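Local coordinates for protein aspartokinase (Synechocystis, PDB 3L76) that probably phosphorylates the beta-carboxyl group of aspartate with ATP, the first step toward lysine and threonine, and binds lysine and threonine at its ACT domains, at residues V452-G457 / P489-A494; S41-S46 / Q75-L80; H546-L551 / I568-P573. All blocks are in the same frame, centred on the assembly; numbering follows the deposited sequence.

In the fold
The chain begins with the amino acid kinase region, and contact 2 closes first. There the loop 41-46, which follows strand 35-40, meets helix 63-87 after a largely helical excursion. The chain then runs into the ACT domains. Contact 1 pairs the end of strand 437-453 with the start of strand 490-498, beside a bound threonine. Contact 3 closes last, packing helix 543-552 on strand 567-573 next to a bound lysine. The three contacts follow in series, and none nests within or crosses another. Contacts 1 and 3 have centres about 26 Å apart and do not touch. Contact 2 lies across the centre of the chain from both.

Contact 1 (V452-G457 / P489-A494); sequences VPDRPG and PCRDIA. With THR (threonine), chain D.
Asp454 and Arg491 form a salt bridge where two antiparallel strands meet the threonine pocket. The Asp454 carboxylate stands nearly upright to the guanidinium, with the two planes 85° apart. Asp454 chi1 of -172° sets CG anti to the backbone N, on the carbonyl-carbon side, where CG lies 3.2 Å from Arg491 NE. Arg491 NE donates to Asp454 OD1 at 3.1 Å. Arg491 NE meets OD1 from above the carboxylate plane, while OD1 lies in the guanidinium plane. The second bond, from Arg491 NH2 to Asp454 OD2, is weak. Asp454 OD1 also accepts a hydrogen bond from the amino N of the bound threonine, at 2.7 Å. Asn385 ND2 is a further donor to OD1, and Arg481 forms a salt bridge with OD2. The two arginines, Arg491 and Arg481, probably favour a charged carboxylate, suited to the ligand's ammonium group. Arg491 NH1 is held by Ser479 O, so the guanidinium is gripped from two directions.

The backbone frames this site. Val452 and Arg491 form a hydrogen-bonded antiparallel pair, with Val452 N 2.8 Å from Arg491 O. One step on, Pro453 and Cys490 form a non-hydrogen-bonded pair. Asp454 N donates to Pro489 O at 3.1 Å. On the face with Arg491, Val452 CG2 packs on Ile493 CD1 at 3.8 Å, and Val452 CG1 meets the threonine CG2 at the same distance.

The site lies in an ACT domain, the regulatory module that binds amino acids, and holds a threonine here. Gly457 is the N-cap of helix 458-468. Val452 and Ile493 pack against that helix, while Arg491 and Ile493 touch strand 475-479.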
ATOM      1  N   VAL A 452     -22.206 -11.976  47.368  1.00 37.98           N
ATOM      2  CA  VAL A 452     -23.049 -12.005  46.184  1.00 37.79           C
ATOM      3  C   VAL A 452     -24.105 -13.062  46.422  1.00 40.89           C
ATOM      4  O   VAL A 452     -23.776 -14.200  46.777  1.00 38.23           O
ATOM      5  CB  VAL A 452     -22.228 -12.333  44.898  1.00 48.07           C
ATOM      6  CG1 VAL A 452     -23.134 -12.456  43.684  1.00 35.23           C
ATOM      7  CG2 VAL A 452     -21.166 -11.280  44.644  1.00 27.28           C
ATOM      8  N   PRO A 453     -25.381 -12.688  46.257  1.00 33.94           N
ATOM      9  CA  PRO A 453     -26.479 -13.656  46.384  1.00 32.69           C
ATOM     10  C   PRO A 453     -26.217 -14.884  45.518  1.00 43.49           C
ATOM     11  O   PRO A 453     -25.962 -14.751  44.315  1.00 42.71           O
ATOM     12  CB  PRO A 453     -27.693 -12.883  45.847  1.00 27.29           C
ATOM     13  CG  PRO A 453     -27.361 -11.443  46.083  1.00 26.35           C
ATOM     14  CD  PRO A 453     -25.862 -11.347  45.882  1.00 42.35           C
ATOM     15  N   ASP A 454     -26.251 -16.061  46.130  1.00 31.19           N
ATOM     16  CA  ASP A 454     -25.941 -17.288  45.420  1.00 37.00           C
ATOM     17  C   ASP A 454     -27.149 -17.782  44.594  1.00 32.21           C
ATOM     18  O   ASP A 454     -27.761 -18.806  44.893  1.00 35.09           O
ATOM     19  CB  ASP A 454     -25.417 -18.364  46.388  1.00 27.34           C
ATOM     20  CG  ASP A 454     -24.897 -19.601  45.657  1.00 42.73           C
ATOM     21  OD1 ASP A 454     -24.451 -19.437  44.514  1.00 33.98           O
ATOM     22  OD2 ASP A 454     -24.926 -20.726  46.201  1.00 37.96           O
ATOM     23  N   ARG A 455     -27.480 -17.029  43.554  1.00 31.71           N
ATOM     24  CA  ARG A 455     -28.576 -17.371  42.650  0.52 29.49           C
ATOM     25  C   ARG A 455     -28.169 -17.032  41.226  1.00 26.75           C
ATOM     26  O   ARG A 455     -27.312 -16.177  41.019  1.00 35.88           O
ATOM     27  CB  ARG A 455     -29.846 -16.604  43.027  0.52 38.54           C
ATOM     28  CG  ARG A 455     -29.645 -15.097  43.146  0.52 38.99           C
ATOM     29  CD  ARG A 455     -30.946 -14.398  43.477  0.52 35.96           C
ATOM     30  NE  ARG A 455     -30.740 -13.209  44.294  0.52 45.75           N
ATOM     31  CZ  ARG A 455     -31.331 -12.045  44.064  0.52 36.05           C
ATOM     32  NH1 ARG A 455     -32.153 -11.921  43.034  0.52 37.99           N
ATOM     33  NH2 ARG A 455     -31.100 -11.009  44.855  0.52 35.02           N
ATOM     34  N   PRO A 456     -28.793 -17.689  40.232  1.00 45.53           N
ATOM     35  CA  PRO A 456     -28.403 -17.488  38.827  1.00 23.39           C
ATOM     36  C   PRO A 456     -28.433 -16.032  38.380  1.00 37.17           C
ATOM     37  O   PRO A 456     -29.295 -15.273  38.822  1.00 48.24           O
ATOM     38  CB  PRO A 456     -29.438 -18.313  38.057  1.00 38.12           C
ATOM     39  CG  PRO A 456     -29.881 -19.390  39.054  1.00 31.84           C
ATOM     40  CD  PRO A 456     -29.917 -18.637  40.362  1.00 27.26           C
ATOM     41  N   GLY A 457     -27.480 -15.652  37.531  1.00 41.40           N
ATOM     42  CA  GLY A 457     -27.451 -14.322  36.956  1.00 29.39           C
ATOM     43  C   GLY A 457     -26.655 -13.260  37.708  1.00 51.88           C
ATOM     44  O   GLY A 457     -26.377 -12.191  37.171  1.00 31.22           O
ATOM     45  N   PRO A 489     -28.541 -17.243  51.190  1.00 38.65           N
ATOM     46  CA  PRO A 489     -27.189 -17.723  50.885  1.00 42.64           C
ATOM     47  C   PRO A 489     -26.444 -16.830  49.904  1.00 43.05           C
ATOM     48  O   PRO A 489     -27.065 -16.136  49.095  1.00 30.62           O
ATOM     49  CB  PRO A 489     -27.434 -19.099  50.258  1.00 34.98           C
ATOM     50  CG  PRO A 489     -28.741 -19.532  50.813  1.00 58.34           C
ATOM     51  CD  PRO A 489     -29.561 -18.288  51.015  1.00 32.43           C
ATOM     52  N   CYS A 490     -25.114 -16.879  49.969  1.00 24.06           N
ATOM     53  CA  CYS A 490     -24.275 -16.005  49.173  1.00 30.65           C
ATOM     54  C   CYS A 490     -22.811 -16.479  49.170  1.00 35.89           C
ATOM     55  O   CYS A 490     -22.406 -17.278  50.018  1.00 23.73           O
ATOM     56  CB  CYS A 490     -24.388 -14.576  49.703  1.00 43.66           C
ATOM     57  SG  CYS A 490     -23.677 -14.409  51.346  1.00 52.61           S
ATOM     58  N   ARG A 491     -22.033 -15.995  48.199  1.00 38.08           N
ATOM     59  CA  ARG A 491     -20.621 -16.334  48.093  1.00 33.54           C
ATOM     60  C   ARG A 491     -19.864 -15.044  47.801  1.00 23.49           C
ATOM     61  O   ARG A 491     -20.440 -14.109  47.284  1.00 32.50           O
ATOM     62  CB  ARG A 491     -20.384 -17.343  46.962  1.00 14.77           C
ATOM     63  CG  ARG A 491     -21.159 -18.642  47.054  1.00 35.96           C
ATOM     64  CD  ARG A 491     -20.891 -19.558  45.839  1.00 26.79           C
ATOM     65  NE  ARG A 491     -21.890 -20.621  45.769  1.00 34.25           N
ATOM     66  CZ  ARG A 491     -21.711 -21.855  46.225  1.00 41.05           C
ATOM     67  NH1 ARG A 491     -20.544 -22.208  46.748  1.00 19.29           N
ATOM     68  NH2 ARG A 491     -22.698 -22.740  46.144  1.00 26.63           N
ATOM     69  N   ASP A 492     -18.588 -14.998  48.158  1.00 29.24           N
ATOM     70  CA  ASP A 492     -17.718 -13.910  47.770  1.00 31.98           C
ATOM     71  C   ASP A 492     -17.185 -14.198  46.384  1.00 51.90           C
ATOM     72  O   ASP A 492     -16.967 -15.355  46.025  1.00 48.76           O
ATOM     73  CB  ASP A 492     -16.549 -13.793  48.745  1.00 34.46           C
ATOM     74  CG  ASP A 492     -16.979 -13.362  50.128  1.00 44.11           C
ATOM     75  OD1 ASP A 492     -18.114 -12.851  50.275  1.00 45.37           O
ATOM     76  OD2 ASP A 492     -16.166 -13.526  51.063  1.00 46.11           O
ATOM     77  N   ILE A 493     -16.981 -13.143  45.603  1.00 42.52           N
ATOM     78  CA  ILE A 493     -16.384 -13.277  44.286  1.00 22.71           C
ATOM     79  C   ILE A 493     -15.175 -12.374  44.228  1.00 32.94           C
ATOM     80  O   ILE A 493     -15.302 -11.172  44.396  1.00 34.31           O
ATOM     81  CB  ILE A 493     -17.372 -12.887  43.149  1.00 38.88           C
ATOM     82  CG1 ILE A 493     -18.579 -13.822  43.137  1.00 30.88           C
ATOM     83  CG2 ILE A 493     -16.672 -12.903  41.776  1.00 21.92           C
ATOM     84  CD1 ILE A 493     -19.553 -13.547  42.000  1.00 27.23           C
ATOM     85  N   ALA A 494     -14.003 -12.956  44.002  1.00 33.21           N
ATOM     86  CA  ALA A 494     -12.790 -12.185  43.780  1.00 33.39           C
ATOM     87  C   ALA A 494     -12.372 -12.239  42.302  1.00 52.23           C
ATOM     88  O   ALA A 494     -12.558 -13.254  41.627  1.00 34.23           O
ATOM     89  CB  ALA A 494     -11.667 -12.705  44.672  1.00 24.71           C
TER
HETATM   90  N   THR D 602     -24.329 -18.279  42.104  1.00 29.24           N
HETATM   91  CA  THR D 602     -24.182 -16.970  41.472  1.00 33.77           C
HETATM   92  C   THR D 602     -24.498 -17.080  39.990  1.00 48.13           C
HETATM   93  O   THR D 602     -24.660 -18.196  39.462  1.00 29.84           O
HETATM   94  CB  THR D 602     -22.767 -16.397  41.629  1.00 25.74           C
HETATM   95  OG1 THR D 602     -21.821 -17.287  41.014  1.00 29.58           O
HETATM   96  CG2 THR D 602     -22.423 -16.191  43.117  1.00 25.45           C
HETATM   97  OXT THR D 602     -24.601 -16.046  39.314  1.00 34.63           O

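Contact 2 (S41-S46 / Q75-L80); sequences SAMGKS and QVSIAL
Ser77 chi1 of -58° sets OG anti to the carbonyl carbon, and Met43 chi1 of -73° sets CG anti to its own. The two groups meet between loop and helix. Ser77 OG lies 3.4 Å from Met43 CG and 3.6 Å from Ala42 CA. Ser77 OG also comes within 3.2 Å of Ser41 O, but no hydrogen bond joins the two segments. The hydroxyl is bonded instead to Gly73 O, one turn earlier in its own helix. Met43 SD lies loosely near Val76 CG2, at 4.5 Å.

The loop follows strand 35-40 of the amino acid kinase fold and leads into helix 46-57. Lys45 is the N-cap of that helix. Within the segment 41-46, Gly44 N donates a hydrogen bond to the side-chain OG of Ser46, at 3.0 Å. Helix 16-31 lies beside the contact, with Ile19 touching both Met43 and Leu80. Helix 63-87 also faces the second subunit, where Gln75 NE2 bonds Gln75 OE1 of that subunit and Val76 packs on its Thr72.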
ATOM      1  N   SER A  41       6.498 -10.026   7.722  1.00 61.04           N
ATOM      2  CA  SER A  41       5.824  -8.899   8.355  1.00 73.79           C
ATOM      3  C   SER A  41       6.295  -7.601   7.733  1.00 58.46           C
ATOM      4  O   SER A  41       7.339  -7.567   7.093  1.00 79.34           O
ATOM      5  CB  SER A  41       6.116  -8.877   9.857  1.00 59.41           C
ATOM      6  OG  SER A  41       5.609 -10.036  10.486  1.00 79.09           O
ATOM      7  N   ALA A  42       5.532  -6.531   7.920  1.00 62.56           N
ATOM      8  CA  ALA A  42       6.009  -5.204   7.547  1.00 69.75           C
ATOM      9  C   ALA A  42       7.383  -4.977   8.177  1.00 78.30           C
ATOM     10  O   ALA A  42       7.714  -5.601   9.186  1.00 81.03           O
ATOM     11  CB  ALA A  42       5.024  -4.141   7.986  1.00 72.95           C
ATOM     12  N   MET A  43       8.171  -4.078   7.591  1.00 93.68           N
ATOM     13  CA  MET A  43       9.606  -3.991   7.885  1.00 86.38           C
ATOM     14  C   MET A  43      10.070  -3.772   9.329  1.00 82.06           C
ATOM     15  O   MET A  43      10.988  -4.441   9.781  1.00 96.28           O
ATOM     16  CB  MET A  43      10.284  -2.986   6.968  1.00 55.63           C
ATOM     17  CG  MET A  43      10.426  -3.507   5.558  1.00 67.24           C
ATOM     18  SD  MET A  43      11.655  -2.598   4.609  1.00 85.81           S
ATOM     19  CE  MET A  43      13.143  -2.923   5.546  1.00 63.79           C
ATOM     20  N   GLY A  44       9.483  -2.842  10.060  1.00 69.49           N
ATOM     21  CA  GLY A  44       9.989  -2.595  11.396  1.00 64.99           C
ATOM     22  C   GLY A  44       8.990  -1.840  12.224  1.00 92.96           C
ATOM     23  O   GLY A  44       7.820  -2.218  12.297  1.00119.09           O
ATOM     24  N   LYS A  45       9.445  -0.765  12.852  1.00 83.14           N
ATOM     25  CA  LYS A  45       8.517   0.159  13.471  1.00 99.06           C
ATOM     26  C   LYS A  45       7.751   0.851  12.343  1.00 95.53           C
ATOM     27  O   LYS A  45       7.016   1.808  12.568  1.00106.69           O
ATOM     28  CB  LYS A  45       9.253   1.171  14.354  1.00116.93           C
ATOM     29  CG  LYS A  45       9.477   0.720  15.807  1.00124.29           C
ATOM     30  CD  LYS A  45      10.643  -0.263  15.962  1.00110.24           C
ATOM     31  CE  LYS A  45      10.210  -1.723  15.804  1.00 88.69           C
ATOM     32  NZ  LYS A  45       9.209  -2.158  16.833  1.00 66.35           N
ATOM     33  N   SER A  46       7.931   0.342  11.127  1.00 82.95           N
ATOM     34  CA  SER A  46       7.275   0.879   9.935  1.00100.07           C
ATOM     35  C   SER A  46       5.753   0.847  10.046  1.00 87.47           C
ATOM     36  O   SER A  46       5.061   1.682   9.461  1.00101.60           O
ATOM     37  CB  SER A  46       7.722   0.109   8.685  1.00 86.12           C
ATOM     38  OG  SER A  46       7.338  -1.254   8.752  1.00 73.69           O
ATOM     39  N   GLN A  75       3.166  -5.573   1.839  1.00 62.04           N
ATOM     40  CA  GLN A  75       3.405  -5.630   0.404  1.00 66.05           C
ATOM     41  C   GLN A  75       4.816  -5.213   0.036  1.00 71.16           C
ATOM     42  O   GLN A  75       5.422  -5.856  -0.821  1.00 58.70           O
ATOM     43  CB  GLN A  75       2.402  -4.789  -0.370  1.00 55.72           C
ATOM     44  CG  GLN A  75       1.039  -5.399  -0.474  1.00 72.53           C
ATOM     45  CD  GLN A  75       0.033  -4.403  -0.990  1.00 88.37           C
ATOM     46  OE1 GLN A  75       0.076  -4.019  -2.164  1.00 80.06           O
ATOM     47  NE2 GLN A  75      -0.873  -3.962  -0.113  1.00 77.11           N
ATOM     48  N   VAL A  76       5.345  -4.150   0.652  1.00 65.52           N
ATOM     49  CA  VAL A  76       6.680  -3.700   0.234  1.00 82.30           C
ATOM     50  C   VAL A  76       7.709  -4.749   0.621  1.00 71.89           C
ATOM     51  O   VAL A  76       8.654  -5.015  -0.116  1.00 83.85           O
ATOM     52  CB  VAL A  76       7.106  -2.257   0.717  1.00 72.71           C
ATOM     53  CG1 VAL A  76       5.917  -1.399   1.110  1.00 42.31           C
ATOM     54  CG2 VAL A  76       8.174  -2.305   1.815  1.00 41.08           C
ATOM     55  N   SER A  77       7.481  -5.380   1.762  1.00 54.41           N
ATOM     56  CA  SER A  77       8.397  -6.393   2.282  1.00 62.21           C
ATOM     57  C   SER A  77       8.545  -7.643   1.395  1.00 67.32           C
ATOM     58  O   SER A  77       9.659  -8.107   1.151  1.00 63.54           O
ATOM     59  CB  SER A  77       7.982  -6.788   3.708  1.00 65.65           C
ATOM     60  OG  SER A  77       7.973  -5.660   4.572  1.00 76.72           O
ATOM     61  N   ILE A  78       7.434  -8.201   0.923  1.00 47.67           N
ATOM     62  CA  ILE A  78       7.520  -9.361   0.035  1.00 58.10           C
ATOM     63  C   ILE A  78       8.110  -9.007  -1.339  1.00 67.59           C
ATOM     64  O   ILE A  78       8.762  -9.836  -1.972  1.00 73.75           O
ATOM     65  CB  ILE A  78       6.160 -10.084  -0.118  1.00 75.81           C
ATOM     66  CG1 ILE A  78       5.200  -9.277  -0.997  1.00 77.11           C
ATOM     67  CG2 ILE A  78       5.545 -10.384   1.267  1.00 58.58           C
ATOM     68  CD1 ILE A  78       3.919 -10.033  -1.344  1.00 70.08           C
ATOM     69  N   ALA A  79       7.884  -7.778  -1.798  1.00 57.97           N
ATOM     70  CA  ALA A  79       8.509  -7.315  -3.030  1.00 72.67           C
ATOM     71  C   ALA A  79      10.022  -7.279  -2.831  1.00 76.67           C
ATOM     72  O   ALA A  79      10.777  -7.875  -3.598  1.00 58.12           O
ATOM     73  CB  ALA A  79       7.969  -5.934  -3.436  1.00 55.24           C
ATOM     74  N   LEU A  80      10.464  -6.603  -1.775  1.00 65.88           N
ATOM     75  CA  LEU A  80      11.889  -6.507  -1.493  1.00 64.59           C
ATOM     76  C   LEU A  80      12.521  -7.882  -1.392  1.00 57.28           C
ATOM     77  O   LEU A  80      13.487  -8.191  -2.096  1.00 66.02           O
ATOM     78  CB  LEU A  80      12.150  -5.685  -0.226  1.00 56.55           C
ATOM     79  CG  LEU A  80      12.254  -4.187  -0.528  1.00 88.33           C
ATOM     80  CD1 LEU A  80      13.246  -3.943  -1.658  1.00 80.15           C
ATOM     81  CD2 LEU A  80      10.911  -3.616  -0.915  1.00101.17           C
TER

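Contact 3 (H546-L551 / I568-P573); sequences HFFAAL and ISCVVP. With LYS (lysine), chain E.
This is a buried helix-on-strand packing in the last ACT domain of the chain, with helix 543-552 lying over strand 567-573. The two short axes run in nearly the same direction, 24° apart, and approach to 10.5 Å. Cys570 SG is the main meeting point. Cys570 SG sits 4.4 Å from the centroid of the Phe547 ring, approaching obliquely. It meets Phe548 at the ring edge, with Phe548 CE1 3.5 Å from Cys570 SG. Leu551 CD1 reaches Cys570 SG at 4.0 Å.

Phe547 CG is anti to the backbone N (chi1 -177°). The Phe547 and Ile568 side chains slide past each other in opposite directions. Ile568 CG2 lies at the ring edge, in plane, 3.8 Å from Phe547 CD2. Phe548 crosses Ile568 at about a right angle, with Phe548 CE1 4.1 Å from Ile568 CG2. Phe548 also meets Phe289 and Ala285 of helix 284-294, so the packing continues into another ACT domain.

Ile568 belongs to the lysine pocket, and its CG1 lies 3.5 Å from the ligand CE. No hydrogen bond spans the contact. With no polar tie, helix and strand are joined by sulfur-aromatic and apolar contacts, and Ile568 carries this packing to the side chain of the bound lysine.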
ATOM      1  N   HIS A 546       4.027 -29.427  46.074  1.00 48.06           N
ATOM      2  CA  HIS A 546       5.398 -28.953  45.967  1.00 55.04           C
ATOM      3  C   HIS A 546       5.463 -27.447  45.778  1.00 51.39           C
ATOM      4  O   HIS A 546       6.296 -26.777  46.372  1.00 53.53           O
ATOM      5  CB  HIS A 546       6.113 -29.643  44.816  1.00 47.79           C
ATOM      6  CG  HIS A 546       7.602 -29.607  44.936  1.00 79.23           C
ATOM      7  ND1 HIS A 546       8.259 -29.961  46.097  1.00 82.59           N
ATOM      8  CD2 HIS A 546       8.565 -29.258  44.051  1.00 62.76           C
ATOM      9  CE1 HIS A 546       9.558 -29.833  45.918  1.00 66.86           C
ATOM     10  NE2 HIS A 546       9.773 -29.407  44.685  1.00 61.32           N
ATOM     11  N   PHE A 547       4.577 -26.930  44.932  1.00 52.67           N
ATOM     12  CA  PHE A 547       4.477 -25.498  44.667  1.00 58.61           C
ATOM     13  C   PHE A 547       4.181 -24.712  45.962  1.00 69.01           C
ATOM     14  O   PHE A 547       4.908 -23.778  46.315  1.00 57.62           O
ATOM     15  CB  PHE A 547       3.419 -25.261  43.572  1.00 56.65           C
ATOM     16  CG  PHE A 547       3.262 -23.825  43.152  1.00 32.19           C
ATOM     17  CD1 PHE A 547       4.261 -22.894  43.388  1.00 32.14           C
ATOM     18  CD2 PHE A 547       2.105 -23.407  42.511  1.00 30.66           C
ATOM     19  CE1 PHE A 547       4.102 -21.568  43.005  1.00 40.43           C
ATOM     20  CE2 PHE A 547       1.937 -22.078  42.122  1.00 40.93           C
ATOM     21  CZ  PHE A 547       2.938 -21.160  42.366  1.00 44.97           C
ATOM     22  N   PHE A 548       3.131 -25.108  46.677  1.00 54.87           N
ATOM     23  CA  PHE A 548       2.755 -24.442  47.926  1.00 54.20           C
ATOM     24  C   PHE A 548       3.832 -24.560  49.004  1.00 60.26           C
ATOM     25  O   PHE A 548       4.047 -23.636  49.782  1.00 54.81           O
ATOM     26  CB  PHE A 548       1.440 -25.002  48.462  1.00 39.75           C
ATOM     27  CG  PHE A 548       0.328 -24.992  47.468  1.00 42.14           C
ATOM     28  CD1 PHE A 548       0.284 -24.033  46.462  1.00 48.47           C
ATOM     29  CD2 PHE A 548      -0.683 -25.940  47.533  1.00 55.80           C
ATOM     30  CE1 PHE A 548      -0.748 -24.019  45.534  1.00 40.31           C
ATOM     31  CE2 PHE A 548      -1.725 -25.930  46.611  1.00 52.82           C
ATOM     32  CZ  PHE A 548      -1.759 -24.961  45.616  1.00 33.38           C
ATOM     33  N   ALA A 549       4.503 -25.703  49.053  1.00 71.19           N
ATOM     34  CA  ALA A 549       5.558 -25.899  50.034  1.00 73.19           C
ATOM     35  C   ALA A 549       6.706 -24.948  49.750  1.00 81.17           C
ATOM     36  O   ALA A 549       7.357 -24.449  50.664  1.00 73.83           O
ATOM     37  CB  ALA A 549       6.040 -27.329  50.019  1.00 51.62           C
ATOM     38  N   ALA A 550       6.942 -24.694  48.471  1.00 78.22           N
ATOM     39  CA  ALA A 550       8.020 -23.815  48.048  1.00 60.84           C
ATOM     40  C   ALA A 550       7.797 -22.391  48.551  1.00 69.39           C
ATOM     41  O   ALA A 550       8.746 -21.706  48.933  1.00 72.72           O
ATOM     42  CB  ALA A 550       8.143 -23.834  46.534  1.00 51.93           C
ATOM     43  N   LEU A 551       6.541 -21.950  48.553  1.00 43.92           N
ATOM     44  CA  LEU A 551       6.220 -20.599  48.992  1.00 67.95           C
ATOM     45  C   LEU A 551       6.240 -20.487  50.518  1.00 78.59           C
ATOM     46  O   LEU A 551       6.634 -19.466  51.073  1.00 74.93           O
ATOM     47  CB  LEU A 551       4.856 -20.171  48.454  1.00 61.79           C
ATOM     48  CG  LEU A 551       4.674 -20.148  46.938  1.00 64.46           C
ATOM     49  CD1 LEU A 551       3.219 -19.917  46.596  1.00 59.41           C
ATOM     50  CD2 LEU A 551       5.552 -19.095  46.288  1.00 41.41           C
ATOM     51  N   ILE A 568      -1.364 -23.818  37.694  1.00 29.30           N
ATOM     52  CA  ILE A 568      -1.691 -23.382  39.050  1.00 38.09           C
ATOM     53  C   ILE A 568      -1.206 -21.948  39.234  1.00 41.80           C
ATOM     54  O   ILE A 568      -0.048 -21.644  38.951  1.00 34.00           O
ATOM     55  CB  ILE A 568      -1.070 -24.278  40.149  1.00 43.07           C
ATOM     56  CG1 ILE A 568      -1.465 -25.743  39.956  1.00 43.97           C
ATOM     57  CG2 ILE A 568      -1.536 -23.819  41.516  1.00 33.02           C
ATOM     58  CD1 ILE A 568      -0.446 -26.720  40.509  1.00 35.88           C
ATOM     59  N   SER A 569      -2.111 -21.073  39.666  1.00 26.41           N
ATOM     60  CA  SER A 569      -1.781 -19.699  40.040  1.00 46.41           C
ATOM     61  C   SER A 569      -2.010 -19.447  41.545  1.00 46.06           C
ATOM     62  O   SER A 569      -3.047 -19.822  42.107  1.00 32.72           O
ATOM     63  CB  SER A 569      -2.631 -18.709  39.239  1.00 26.13           C
ATOM     64  OG  SER A 569      -2.324 -18.745  37.874  1.00 50.85           O
ATOM     65  N   CYS A 570      -1.048 -18.797  42.186  1.00 39.62           N
ATOM     66  CA  CYS A 570      -1.227 -18.319  43.560  1.00 46.30           C
ATOM     67  C   CYS A 570      -1.147 -16.814  43.582  1.00 59.81           C
ATOM     68  O   CYS A 570      -0.196 -16.233  43.050  1.00 39.31           O
ATOM     69  CB  CYS A 570      -0.137 -18.858  44.483  1.00 35.85           C
ATOM     70  SG  CYS A 570      -0.252 -20.597  44.807  1.00 37.69           S
ATOM     71  N   VAL A 571      -2.139 -16.177  44.194  1.00 37.84           N
ATOM     72  CA  VAL A 571      -2.044 -14.749  44.461  1.00 54.82           C
ATOM     73  C   VAL A 571      -1.287 -14.552  45.760  1.00 50.35           C
ATOM     74  O   VAL A 571      -1.426 -15.318  46.708  1.00 69.12           O
ATOM     75  CB  VAL A 571      -3.405 -14.058  44.542  1.00 59.25           C
ATOM     76  CG1 VAL A 571      -3.221 -12.576  44.838  1.00 46.50           C
ATOM     77  CG2 VAL A 571      -4.129 -14.229  43.255  1.00 27.97           C
ATOM     78  N   VAL A 572      -0.488 -13.505  45.794  1.00 60.85           N
ATOM     79  CA  VAL A 572       0.568 -13.397  46.776  1.00 36.61           C
ATOM     80  C   VAL A 572       0.841 -11.909  46.999  1.00 47.44           C
ATOM     81  O   VAL A 572       0.441 -11.064  46.185  1.00 43.56           O
ATOM     82  CB  VAL A 572       1.811 -14.144  46.235  1.00 58.61           C
ATOM     83  CG1 VAL A 572       2.956 -13.192  45.904  1.00 48.86           C
ATOM     84  CG2 VAL A 572       2.224 -15.245  47.163  1.00 46.78           C
ATOM     85  N   PRO A 573       1.475 -11.567  48.121  1.00 55.63           N
ATOM     86  CA  PRO A 573       1.729 -10.143  48.366  1.00 62.49           C
ATOM     87  C   PRO A 573       2.705  -9.568  47.340  1.00 63.95           C
ATOM     88  O   PRO A 573       3.713 -10.193  47.047  1.00 48.67           O
ATOM     89  CB  PRO A 573       2.340 -10.134  49.770  1.00 48.24           C
ATOM     90  CG  PRO A 573       1.855 -11.404  50.395  1.00 49.67           C
ATOM     91  CD  PRO A 573       1.793 -12.404  49.287  1.00 59.77           C
TER
HETATM   92  N   LYS E 603      -2.929 -32.912  39.617  1.00 21.76           N
HETATM   93  CA  LYS E 603      -1.864 -32.174  40.283  1.00 35.84           C
HETATM   94  C   LYS E 603      -1.796 -32.575  41.763  1.00 51.63           C
HETATM   95  O   LYS E 603      -2.621 -33.364  42.251  1.00 31.17           O
HETATM   96  CB  LYS E 603      -2.055 -30.659  40.124  1.00 32.33           C
HETATM   97  CG  LYS E 603      -3.420 -30.115  40.602  1.00 25.28           C
HETATM   98  CD  LYS E 603      -3.511 -28.588  40.400  1.00 39.93           C
HETATM   99  CE  LYS E 603      -3.759 -28.219  38.939  1.00 25.09           C
HETATM  100  NZ  LYS E 603      -4.972 -28.936  38.408  1.00 35.58           N
HETATM  101  OXT LYS E 603      -0.902 -32.143  42.496  1.00 29.33           O